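Local coordinates for hypothetical protein (Nostoc punctiforme, PDB 2O62) that is of unknown function but folds into two calycin-like beta domains, the second related to a factor needed for ATP synthase biogenesis, at residues P136-Q139 / I140-L144; A193-G197 / S198-F202. One frame throughout, in Å; residues are numbered along the deposited sequence.

Contact 1: residues P136-Q139 / I140-L144; sequences PLLQ and INDLL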
loop_
_atom_site.group_PDB
_atom_site.type_symbol
_atom_site.label_atom_id
_atom_site.label_comp_id
_atom_site.label_asym_id
_atom_site.label_seq_id
_atom_site.Cartn_x
_atom_site.Cartn_y
_atom_site.Cartn_z
ATOM N N PRO A 136 6.079 9.614 12.528
ATOM C CA PRO A 136 7.119 10.481 11.935
ATOM C C PRO A 136 7.284 10.299 10.427
ATOM O O PRO A 136 7.060 9.209 9.925
ATOM C CB PRO A 136 8.386 9.950 12.589
ATOM C CG PRO A 136 7.940 9.421 13.923
ATOM C CD PRO A 136 6.624 8.788 13.615
ATOM N N LEU A 137 7.747 11.333 9.739
ATOM C CA LEU A 137 8.212 11.194 8.382
ATOM C C LEU A 137 9.211 10.031 8.333
ATOM O O LEU A 137 10.161 10.013 9.114
ATOM C CB LEU A 137 8.964 12.463 7.972
ATOM C CG LEU A 137 9.720 12.384 6.637
ATOM C CD1 LEU A 137 8.744 12.356 5.492
ATOM C CD2 LEU A 137 10.683 13.612 6.525
ATOM N N LEU A 138 9.034 9.098 7.406
ATOM C CA LEU A 138 9.947 7.965 7.310
ATOM C C LEU A 138 11.356 8.378 6.868
ATOM O O LEU A 138 11.502 9.149 5.929
ATOM C CB LEU A 138 9.397 6.932 6.348
ATOM C CG LEU A 138 10.081 5.569 6.265
ATOM C CD1 LEU A 138 10.070 4.820 7.571
ATOM C CD2 LEU A 138 9.409 4.762 5.192
ATOM N N GLN A 139 12.369 7.858 7.570
ATOM C CA GLN A 139 13.775 8.090 7.226
ATOM C C GLN A 139 14.472 6.760 6.964
ATOM O O GLN A 139 14.082 5.745 7.512
ATOM C CB GLN A 139 14.485 8.773 8.390
ATOM C CG GLN A 139 13.866 10.112 8.784
ATOM C CD GLN A 139 14.151 11.219 7.781
ATOM O OE1 GLN A 139 14.784 10.997 6.732
ATOM N NE2 GLN A 139 13.690 12.436 8.103
ATOM N N ILE A 140 15.502 6.752 6.141
ATOM C CA ILE A 140 16.266 5.504 5.907
ATOM C C ILE A 140 16.712 4.897 7.221
ATOM O O ILE A 140 16.655 3.696 7.434
ATOM C CB ILE A 140 17.558 5.768 5.094
ATOM C CG1 ILE A 140 17.212 6.260 3.714
ATOM C CG2 ILE A 140 18.393 4.497 4.960
ATOM C CD1 ILE A 140 16.315 5.348 2.982
ATOM N N ASN A 141 17.215 5.742 8.098
ATOM C CA ASN A 141 17.675 5.253 9.382
ATOM C C ASN A 141 16.617 4.537 10.226
ATOM O O ASN A 141 16.946 3.744 11.107
ATOM C CB ASN A 141 18.300 6.390 10.148
ATOM C CG ASN A 141 19.602 6.832 9.531
ATOM O OD1 ASN A 141 20.071 6.257 8.556
ATOM N ND2 ASN A 141 20.183 7.863 10.089
ATOM N N ASP A 142 15.347 4.786 9.962
ATOM C CA ASP A 142 14.282 4.046 10.643
ATOM C C ASP A 142 14.220 2.579 10.191
ATOM O O ASP A 142 13.596 1.752 10.851
ATOM C CB ASP A 142 12.928 4.677 10.337
ATOM C CG ASP A 142 12.771 6.053 10.956
ATOM O OD1 ASP A 142 13.331 6.332 12.061
ATOM O OD2 ASP A 142 12.038 6.865 10.347
ATOM N N LEU A 143 14.787 2.287 9.029
ATOM C CA LEU A 143 14.652 0.970 8.439
ATOM C C LEU A 143 15.887 0.099 8.563
ATOM O O LEU A 143 15.779 -1.120 8.420
ATOM C CB LEU A 143 14.245 1.068 6.971
ATOM C CG LEU A 143 12.940 1.798 6.711
ATOM C CD1 LEU A 143 12.680 1.960 5.242
ATOM C CD2 LEU A 143 11.780 1.066 7.392
ATOM N N LEU A 144 17.045 0.705 8.836
ATOM C CA LEU A 144 18.280 -0.052 8.846
ATOM C C LEU A 144 18.202 -1.119 9.932
ATOM O O LEU A 144 17.745 -0.865 11.056
ATOM C CB LEU A 144 19.481 0.844 9.116
ATOM C CG LEU A 144 19.748 1.938 8.101
ATOM C CD1 LEU A 144 20.864 2.819 8.586
ATOM C CD2 LEU A 144 20.090 1.329 6.749
HETATM O O HOH W 1 8.600 6.816 10.644
HETATM O O HOH W 2 16.174 9.287 5.164
#
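D142 and Q139 grip each other twice round a type I beta turn, 139-142. The backbone N of Q139 gives its hydrogen to OD2 of D142 at 3.0 Å, with an angle of 155° at the hydrogen. The donor stands above the carboxylate plane, 42° out of it. In return the backbone N of D142 binds O of Q139 at 2.9 Å. The D142 CG lies beside its own backbone N (chi1 -68°), which brings the carboxylate back over the start of the turn. A further backbone bond, from L143 N to I140 O, continues the chain into a second turn.

Two waters add links. One bridges OE1 of Q139 and N of I140. The other donates to P136 O and, weakly, to D142 OD2.

The apolar contacts come from L138 and L143. CD1 of L138 meets CD2 of L143 at 4.1 Å and lies 4.0 Å from CB of D142. L138 also packs on L214 and L240, and L143 on I170, side chains of the strands of the second-domain barrel.

With an alanine in place of D142, the Q139 N-H is likely to lose its side-chain acceptor, and the start of the turn one of its two ties. The reciprocal pair of bonds fixes the bend just before strand 145-155, while the leucines anchor it to the barrel.

Contact 2: residues A193-G197 / S198-F202; sequences ATIKG and SIVLF
CG of F202 lies beside its own backbone N (chi1 -64°), and the ring is turned about perpendicular to the CA-CB-CG plane (chi2 88°). These torsions turn the ring back so that its face meets CB of A193. The methyl sits over the ring centre, 3.4 Å from the centroid and 8° off the normal, a CH-pi contact. V200 has CG1 anti to its backbone N, and this branch reaches the same A193 CB at 3.5 Å. The methyl thus touches both the aromatic face and the valine branch.

The backbone forms a hairpin of strands 187-196 and 199-202. T194 with L201 and K196 with I199 are antiparallel hydrogen-bonded pairs. I195 with V200 is the non-hydrogen-bonded pair between them. The bond from L201 N to T194 O is short, 2.8 Å, and nearly straight. T194 N returns a bond to L201 O at 3.0 Å. The bond from K196 N to I199 O is again 2.8 Å. Its return bond, I199 N to K196 O at 3.0 Å, closes a type II' turn. G197 takes the first corner of this turn with a positive phi, where a CB would run into N of S198.

T194 and L201 point the same way side by side, with OG1 of T194 3.7 Å from CB of L201. A water joins T194 OG1 to L201 O, which therefore accepts from both the water and T194 N. On the face of I195 and V200, their CG2 atoms meet more loosely.

V200 and F202 continue onto V212 and V210 of the next barrel strand, and K208 makes a cation-pi contact with F202. The paired backbone N-H and C=O groups hold the two strands in register, and the A193 methyl over its face probably limits how the F202 ring can turn.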
loop_
_atom_site.group_PDB
_atom_site.type_symbol
_atom_site.label_atom_id
_atom_site.label_comp_id
_atom_site.label_asym_id
_atom_site.label_seq_id
_atom_site.Cartn_x
_atom_site.Cartn_y
_atom_site.Cartn_z
ATOM N N ALA A 193 21.296 -0.198 -3.758
ATOM C CA ALA A 193 20.583 0.983 -4.201
ATOM C C ALA A 193 21.344 2.260 -3.870
ATOM O O ALA A 193 22.190 2.296 -2.969
ATOM C CB ALA A 193 19.271 1.041 -3.552
ATOM N N THR A 194 21.036 3.328 -4.591
ATOM C CA THR A 194 21.569 4.647 -4.248
ATOM C C THR A 194 20.479 5.446 -3.547
ATOM O O THR A 194 19.288 5.303 -3.833
ATOM C CB THR A 194 22.044 5.429 -5.464
ATOM O OG1 THR A 194 21.043 5.394 -6.473
ATOM C CG2 THR A 194 23.300 4.831 -6.011
ATOM N N ILE A 195 20.884 6.291 -2.616
ATOM C CA ILE A 195 19.906 7.129 -1.900
ATOM C C ILE A 195 20.057 8.560 -2.349
ATOM O O ILE A 195 21.151 9.089 -2.370
ATOM C CB ILE A 195 20.114 7.108 -0.384
ATOM C CG1 ILE A 195 20.173 5.683 0.154
ATOM C CG2 ILE A 195 18.979 7.851 0.300
ATOM C CD1 ILE A 195 21.128 5.587 1.329
ATOM N N LYS A 196 18.951 9.188 -2.700
ATOM C CA LYS A 196 18.960 10.591 -3.136
ATOM C C LYS A 196 17.731 11.243 -2.467
ATOM O O LYS A 196 16.599 11.106 -2.931
ATOM C CB LYS A 196 18.903 10.663 -4.657
ATOM C CG LYS A 196 19.623 9.465 -5.358
ATOM C CD LYS A 196 19.621 9.499 -6.897
ATOM C CE LYS A 196 18.213 9.575 -7.524
ATOM N NZ LYS A 196 18.289 10.148 -8.927
ATOM N N GLY A 197 17.988 11.845 -1.314
ATOM C CA GLY A 197 16.964 12.480 -0.492
ATOM C C GLY A 197 15.953 11.487 0.041
ATOM O O GLY A 197 16.290 10.586 0.799
ATOM N N SER A 198 14.707 11.674 -0.377
ATOM C CA SER A 198 13.594 10.821 0.022
ATOM C C SER A 198 13.387 9.644 -0.936
ATOM O O SER A 198 12.444 8.867 -0.766
ATOM C CB SER A 198 12.313 11.667 0.107
ATOM O OG SER A 198 11.961 12.211 -1.153
ATOM N N ILE A 199 14.266 9.517 -1.948
ATOM C CA ILE A 199 14.166 8.441 -2.938
ATOM C C ILE A 199 15.360 7.506 -2.884
ATOM O O ILE A 199 16.500 7.946 -2.924
ATOM C CB ILE A 199 14.050 8.969 -4.378
ATOM C CG1 ILE A 199 12.652 9.537 -4.611
ATOM C CG2 ILE A 199 14.269 7.833 -5.388
ATOM C CD1 ILE A 199 12.593 10.507 -5.773
ATOM N N VAL A 200 15.057 6.222 -2.857
ATOM C CA VAL A 200 16.033 5.158 -2.934
ATOM C C VAL A 200 15.829 4.506 -4.291
ATOM O O VAL A 200 14.726 4.041 -4.601
ATOM C CB VAL A 200 15.849 4.140 -1.803
ATOM C CG1 VAL A 200 16.831 2.994 -1.922
ATOM C CG2 VAL A 200 15.957 4.869 -0.424
ATOM N N LEU A 201 16.902 4.424 -5.053
ATOM C CA LEU A 201 16.841 3.978 -6.444
ATOM C C LEU A 201 17.534 2.635 -6.617
ATOM O O LEU A 201 18.728 2.532 -6.403
ATOM C CB LEU A 201 17.503 5.011 -7.331
ATOM C CG LEU A 201 17.571 4.635 -8.792
ATOM C CD1 LEU A 201 16.179 4.476 -9.362
ATOM C CD2 LEU A 201 18.395 5.645 -9.596
ATOM N N PHE A 202 16.762 1.632 -7.024
ATOM C CA PHE A 202 17.285 0.319 -7.466
ATOM C C PHE A 202 17.180 0.205 -8.985
ATOM O O PHE A 202 16.090 0.063 -9.520
ATOM C CB PHE A 202 16.494 -0.827 -6.841
ATOM C CG PHE A 202 16.590 -0.934 -5.313
ATOM C CD1 PHE A 202 15.707 -0.222 -4.481
ATOM C CD2 PHE A 202 17.451 -1.840 -4.727
ATOM C CE1 PHE A 202 15.760 -0.376 -3.069
ATOM C CE2 PHE A 202 17.480 -2.015 -3.326
ATOM C CZ PHE A 202 16.637 -1.257 -2.505
HETATM O O HOH W 3 21.093 3.032 -7.942
#

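How the contacts relate
Both contacts are local and partly buried, and both belong to the second domain. Contact 1 is a turn in the loop leading into strand 145-155. Contact 2 is a hairpin within the barrel wall. Their centres lie about 13 Å apart, yet they touch: CD1 of I140 packs on CG2 of V200 at 3.5 Å, and its CG1 approaches CG2 of I195. The 136-144 turn thus lies against the face of the hairpin that carries I195 and V200. In contact 1 a carboxylate and waters do the polar work near the surface. In contact 2 backbone pairing between strands dominates, and the aromatic packing is buried.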